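Local atomic coordinates of Lysine/ornithine decarboxylase (Selenomonas ruminantium, PDB entry 5GJO), a protein that decarboxylates L-lysine to cadaverine and L-ornithine to putrescine with similar efficiency, using pyridoxal 5'-phosphate as cofactor and working as a homodimer. Residues E33-M38 with L66-D71; G46-M51 with A252-P257. The protein carries 2 engineered substitutions. All coordinates share one frame; numbering follows the deposited sequence.

Contact 1. Residues E33-M38 with L66-D71; sequences ENYQFM and LGSHFD. With PLP (pyridoxal-5'-phosphate), chain H.
Leu-66 and Tyr-35 run past each other in opposite directions: CB of the leucine sits over one face of the phenol ring, and Leu-66 CD1 is 4.1 Å from Tyr-35 CD2. No direct hydrogen bond joins the segments; instead Leu-66 O accepts from two waters. The first, lying in the ring plane at its edge, is 2.5 Å from Tyr-35 OH, and the second takes a hydrogen bond from Gln-36 NE2, which also lies 3.9 Å from Leu-66 CD2. Gly-67, the first residue to leave helical angles after helix 57-65, forms a Schellman motif, with a positive phi at which a CB would press on the preceding carbonyl. Ser-68 turns back to the tyrosine, CB lying 3.6 Å from Tyr-35 CE1. Its OG, anti to the backbone N, donates to a lone pair of His-69 O at 2.7 Å. Phe-70 packs on helix 57-65, and the strand delivers Asp-71 to the cofactor, OD2 being 3.0 Å from PLP N1 and salt-bridged to Lys-52. Helix 28-41 and the turn between helix 57-65 and strand 69-72 thus join outer layer to wall in the alpha/beta (TIM) barrel of the pyridoxal-binding domain.

Contact 2. Residues G46-M51 with A252-P257; sequences GVFYAM and AVWTEP. With PLP (pyridoxal-5'-phosphate), chain H.
Gly-46 O takes a hydrogen bond from Thr-255 N at 2.8 Å and a CA-H...O contact from Trp-254 CA. Further on, Phe-48 N donates to Thr-255 O, and Ala-50 N to Pro-257 O, continuing the parallel pairing. The indole lies so close to Gly-46 that a CB there would collide with Trp-254 CE3. Over the indole, the edge of Phe-48 points at the face, CE1 standing 3.4 Å from Trp-254 CE3 and offset toward the rim, with the two planes at 73°. The indole NE1 bonds to Asp-214 and its ring meets Arg-113 in a cation-pi contact. An alanine in place of Trp-254 would probably leave the Phe-48 edge without the face it packs on and Asp-214 OD2 without this N-H donor. Glu-256, extended beyond CG, brings OE1 2.8 Å from PLP N1. Toward the surrounding helices, Val-47 CG1 meets Pro-257 CG at 3.8 Å, the side chains crossing at about a right angle. Helix 28-41 covers the face that carries Val-47 and Thr-255, through Tyr-35 and Met-38; within the barrel wall, strand 69-72 flanks strand 45-50 and strand 214-216 flanks strand 252-255, so this pairing of first and last strands closes the barrel.

How the contacts relate
The two contacts, with centres about 8 Å apart, show how one barrel strand serves both its neighbours and the cofactor. Strand 45-50 of contact 2 pairs with strand 69-72 of contact 1, where His-69 N lies 2.8 Å from Val-47 O and Asp-71 N 2.9 Å from Tyr-49 O, both probable hydrogen bonds. At the cofactor end, Asp-71 from contact 1 and Glu-256 from contact 2 bring two carboxylates together at PLP N1, an environment likely to favour a protonated pyridine nitrogen. Ala-50 lies next to them, its CB 3.2 Å from Asp-71 OD2, close to Lys-52, by similarity the attachment residue, here not linked to PLP.

Contact 1. Residues E33-M38 with L66-D71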
# COMPACT_ATOMS: atom_id res chain seq x y z
N GLU A 33 -1.94 27.28 -10.29
CA GLU A 33 -1.50 28.29 -9.41
C GLU A 33 -0.17 27.90 -8.72
O GLU A 33 0.75 28.77 -8.54
CB GLU A 33 -2.55 28.60 -8.38
CG GLU A 33 -2.18 29.60 -7.33
CD GLU A 33 -3.35 29.78 -6.32
OE1 GLU A 33 -4.33 30.41 -6.75
OE2 GLU A 33 -3.29 29.28 -5.15
N ASN A 34 -0.11 26.64 -8.28
CA ASN A 34 1.15 26.17 -7.67
C ASN A 34 2.34 26.19 -8.66
O ASN A 34 3.48 26.56 -8.27
CB ASN A 34 0.98 24.74 -7.11
CG ASN A 34 0.09 24.71 -5.89
OD1 ASN A 34 -0.09 25.73 -5.21
ND2 ASN A 34 -0.35 23.49 -5.51
N TYR A 35 2.12 25.80 -9.91
CA TYR A 35 3.16 25.84 -10.90
C TYR A 35 3.60 27.28 -11.10
O TYR A 35 4.78 27.61 -11.12
CB TYR A 35 2.65 25.21 -12.22
CG TYR A 35 3.71 25.08 -13.26
CD1 TYR A 35 4.56 23.96 -13.30
CD2 TYR A 35 3.94 26.11 -14.15
CE1 TYR A 35 5.52 23.85 -14.27
CE2 TYR A 35 4.92 26.02 -15.13
CZ TYR A 35 5.72 24.89 -15.18
OH TYR A 35 6.72 24.73 -16.13
N GLN A 36 2.65 28.17 -11.29
CA GLN A 36 3.02 29.58 -11.51
C GLN A 36 3.70 30.23 -10.34
O GLN A 36 4.59 31.05 -10.56
CB GLN A 36 1.81 30.42 -11.94
CG GLN A 36 1.30 29.98 -13.33
CD GLN A 36 2.35 29.92 -14.51
OE1 GLN A 36 3.44 30.55 -14.51
NE2 GLN A 36 2.01 29.13 -15.52
N PHE A 37 3.30 29.92 -9.12
CA PHE A 37 3.96 30.43 -7.96
C PHE A 37 5.45 30.01 -7.96
O PHE A 37 6.31 30.79 -7.63
CB PHE A 37 3.27 29.89 -6.72
CG PHE A 37 3.82 30.33 -5.40
CD1 PHE A 37 4.83 29.63 -4.80
CD2 PHE A 37 3.24 31.39 -4.70
CE1 PHE A 37 5.31 29.98 -3.54
CE2 PHE A 37 3.69 31.73 -3.42
CZ PHE A 37 4.72 31.02 -2.85
N MET A 38 5.72 28.77 -8.30
CA MET A 38 7.13 28.28 -8.36
C MET A 38 7.91 29.00 -9.46
O MET A 38 9.04 29.37 -9.29
CB MET A 38 7.22 26.75 -8.55
CG MET A 38 8.63 26.27 -8.57
SD MET A 38 8.69 24.46 -8.36
CE MET A 38 8.52 24.45 -6.61
N LEU A 66 1.44 23.67 -19.73
CA LEU A 66 2.09 24.79 -19.20
C LEU A 66 3.62 24.85 -19.49
O LEU A 66 4.23 25.81 -19.14
CB LEU A 66 1.90 24.91 -17.67
CG LEU A 66 0.47 25.06 -17.14
CD1 LEU A 66 0.42 24.69 -15.67
CD2 LEU A 66 -0.12 26.46 -17.40
N GLY A 67 4.16 23.87 -20.15
CA GLY A 67 5.57 23.82 -20.45
C GLY A 67 6.39 23.01 -19.45
O GLY A 67 7.63 23.04 -19.52
N SER A 68 5.77 22.26 -18.54
CA SER A 68 6.56 21.52 -17.53
C SER A 68 7.26 20.40 -18.20
O SER A 68 6.73 19.79 -19.13
CB SER A 68 5.60 20.95 -16.47
OG SER A 68 6.30 20.31 -15.39
N HIS A 69 8.44 20.03 -17.67
CA HIS A 69 8.99 18.74 -17.95
C HIS A 69 8.57 17.72 -16.86
O HIS A 69 7.74 18.05 -15.96
CB HIS A 69 10.54 18.81 -17.98
CG HIS A 69 11.12 19.63 -19.10
ND1 HIS A 69 10.77 20.94 -19.34
CD2 HIS A 69 12.02 19.30 -20.07
CE1 HIS A 69 11.43 21.40 -20.40
NE2 HIS A 69 12.20 20.42 -20.85
N PHE A 70 9.10 16.49 -16.97
CA PHE A 70 8.70 15.42 -16.05
C PHE A 70 9.85 14.56 -15.56
O PHE A 70 10.71 14.23 -16.33
CB PHE A 70 7.67 14.49 -16.67
CG PHE A 70 6.41 15.20 -17.07
CD1 PHE A 70 5.39 15.38 -16.13
CD2 PHE A 70 6.28 15.79 -18.35
CE1 PHE A 70 4.26 16.12 -16.47
CE2 PHE A 70 5.17 16.51 -18.69
CZ PHE A 70 4.15 16.71 -17.74
N ASP A 71 9.81 14.21 -14.28
CA ASP A 71 10.73 13.28 -13.66
C ASP A 71 9.96 11.97 -13.54
O ASP A 71 8.87 11.91 -12.92
CB ASP A 71 11.12 13.79 -12.28
CG ASP A 71 11.53 12.67 -11.32
OD1 ASP A 71 12.05 11.64 -11.76
OD2 ASP A 71 11.31 12.79 -10.12
N1 PLP H . 12.59 13.76 -7.63
C2 PLP H . 13.15 12.64 -7.13
C2A PLP H . 14.33 12.01 -7.82
C3 PLP H . 12.61 12.02 -5.89
O3 PLP H . 13.16 10.89 -5.36
C4 PLP H . 11.45 12.68 -5.25
C4A PLP H . 10.84 12.14 -4.01
O4A PLP H . 10.97 10.96 -3.73
C5 PLP H . 10.93 13.91 -5.90
C6 PLP H . 11.54 14.37 -7.06
C5A PLP H . 9.75 14.64 -5.31
O4P PLP H . 10.00 14.91 -3.93
P PLP H . 9.02 15.88 -3.10
O1P PLP H . 9.15 17.21 -3.79
O2P PLP H . 9.58 15.85 -1.70
O3P PLP H . 7.66 15.23 -3.23
O HOH W 1 6.76 26.24 -18.13
O HOH W 2 3.50 28.33 -18.16

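Contact 2. Residues G46-M51 with A252-P257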
# COMPACT_ATOMS: atom_id res chain seq x y z
N GLY A 46 14.05 25.40 -13.78
CA GLY A 46 13.06 24.80 -14.64
C GLY A 46 12.47 23.54 -14.02
O GLY A 46 13.15 22.83 -13.34
N VAL A 47 11.17 23.34 -14.20
CA VAL A 47 10.45 22.26 -13.50
C VAL A 47 10.39 20.93 -14.26
O VAL A 47 9.91 20.83 -15.41
CB VAL A 47 9.03 22.72 -13.20
CG1 VAL A 47 8.24 21.64 -12.48
CG2 VAL A 47 9.04 23.97 -12.37
N PHE A 48 10.87 19.86 -13.63
CA PHE A 48 10.60 18.48 -13.98
C PHE A 48 9.66 17.91 -12.90
O PHE A 48 10.09 17.54 -11.80
CB PHE A 48 11.86 17.59 -13.96
CG PHE A 48 12.79 17.78 -15.13
CD1 PHE A 48 13.63 18.84 -15.20
CD2 PHE A 48 12.76 16.92 -16.19
CE1 PHE A 48 14.50 19.02 -16.30
CE2 PHE A 48 13.60 17.05 -17.31
CZ PHE A 48 14.48 18.12 -17.37
N TYR A 49 8.38 17.87 -13.18
CA TYR A 49 7.39 17.43 -12.18
C TYR A 49 7.58 15.99 -11.84
O TYR A 49 7.59 15.11 -12.72
CB TYR A 49 5.96 17.66 -12.67
CG TYR A 49 4.88 17.02 -11.77
CD1 TYR A 49 4.83 17.33 -10.41
CD2 TYR A 49 4.04 16.08 -12.24
CE1 TYR A 49 3.94 16.69 -9.57
CE2 TYR A 49 3.06 15.48 -11.43
CZ TYR A 49 3.00 15.81 -10.09
OH TYR A 49 2.16 15.19 -9.17
N ALA A 50 7.75 15.73 -10.56
CA ALA A 50 7.93 14.38 -10.01
C ALA A 50 6.57 13.70 -9.85
O ALA A 50 5.91 13.74 -8.87
CB ALA A 50 8.82 14.33 -8.72
N MET A 51 6.13 13.11 -10.96
CA MET A 51 4.81 12.53 -11.07
C MET A 51 4.54 11.38 -10.15
O MET A 51 3.37 11.10 -9.92
CB MET A 51 4.49 12.13 -12.56
CG MET A 51 5.46 11.11 -13.08
SD MET A 51 5.02 10.69 -14.81
CE MET A 51 3.57 9.74 -14.56
N ALA A 252 22.32 25.89 -16.57
CA ALA A 252 20.89 25.47 -16.72
C ALA A 252 20.52 24.73 -15.46
O ALA A 252 21.05 23.66 -15.18
CB ALA A 252 20.64 24.60 -17.93
N VAL A 253 19.66 25.35 -14.67
CA VAL A 253 19.23 24.79 -13.37
C VAL A 253 17.79 24.33 -13.40
O VAL A 253 16.93 24.91 -14.08
CB VAL A 253 19.46 25.80 -12.20
CG1 VAL A 253 19.16 25.16 -10.86
CG2 VAL A 253 20.90 26.36 -12.26
N TRP A 254 17.56 23.24 -12.67
CA TRP A 254 16.31 22.54 -12.72
C TRP A 254 15.89 22.04 -11.35
O TRP A 254 16.70 21.94 -10.40
CB TRP A 254 16.39 21.30 -13.62
CG TRP A 254 16.96 21.60 -14.91
CD1 TRP A 254 18.30 21.55 -15.25
CD2 TRP A 254 16.26 22.09 -16.07
NE1 TRP A 254 18.45 21.97 -16.60
CE2 TRP A 254 17.23 22.33 -17.09
CE3 TRP A 254 14.92 22.39 -16.32
CZ2 TRP A 254 16.87 22.78 -18.34
CZ3 TRP A 254 14.56 22.85 -17.63
CH2 TRP A 254 15.52 23.03 -18.60
N THR A 255 14.59 21.80 -11.22
CA THR A 255 14.05 21.27 -9.96
C THR A 255 13.07 20.16 -10.25
O THR A 255 12.45 20.14 -11.30
CB THR A 255 13.44 22.44 -9.11
OG1 THR A 255 12.97 21.92 -7.82
CG2 THR A 255 12.32 23.18 -9.88
N GLU A 256 12.86 19.29 -9.29
CA GLU A 256 12.04 18.11 -9.39
C GLU A 256 10.98 18.09 -8.27
O GLU A 256 10.90 17.13 -7.49
CB GLU A 256 12.88 16.78 -9.35
CG GLU A 256 13.88 16.66 -10.48
CD GLU A 256 14.68 15.36 -10.50
OE1 GLU A 256 14.26 14.44 -9.76
OE2 GLU A 256 15.71 15.27 -11.28
N PRO A 257 10.14 19.11 -8.17
CA PRO A 257 9.09 19.08 -7.16
C PRO A 257 8.07 17.97 -7.43
O PRO A 257 7.57 17.82 -8.58
CB PRO A 257 8.40 20.45 -7.30
CG PRO A 257 8.57 20.71 -8.81
CD PRO A 257 10.05 20.35 -8.94
N1 PLP H . 12.59 13.76 -7.63
C2 PLP H . 13.15 12.64 -7.13
C2A PLP H . 14.33 12.01 -7.82
C3 PLP H . 12.61 12.02 -5.89
O3 PLP H . 13.16 10.89 -5.36
C4 PLP H . 11.45 12.68 -5.25
C4A PLP H . 10.84 12.14 -4.01
O4A PLP H . 10.97 10.96 -3.73
C5 PLP H . 10.93 13.91 -5.90
C6 PLP H . 11.54 14.37 -7.06
C5A PLP H . 9.75 14.64 -5.31
O4P PLP H . 10.00 14.91 -3.93
P PLP H . 9.02 15.88 -3.10
O1P PLP H . 9.15 17.21 -3.79
O2P PLP H . 9.58 15.85 -1.70
O3P PLP H . 7.66 15.23 -3.23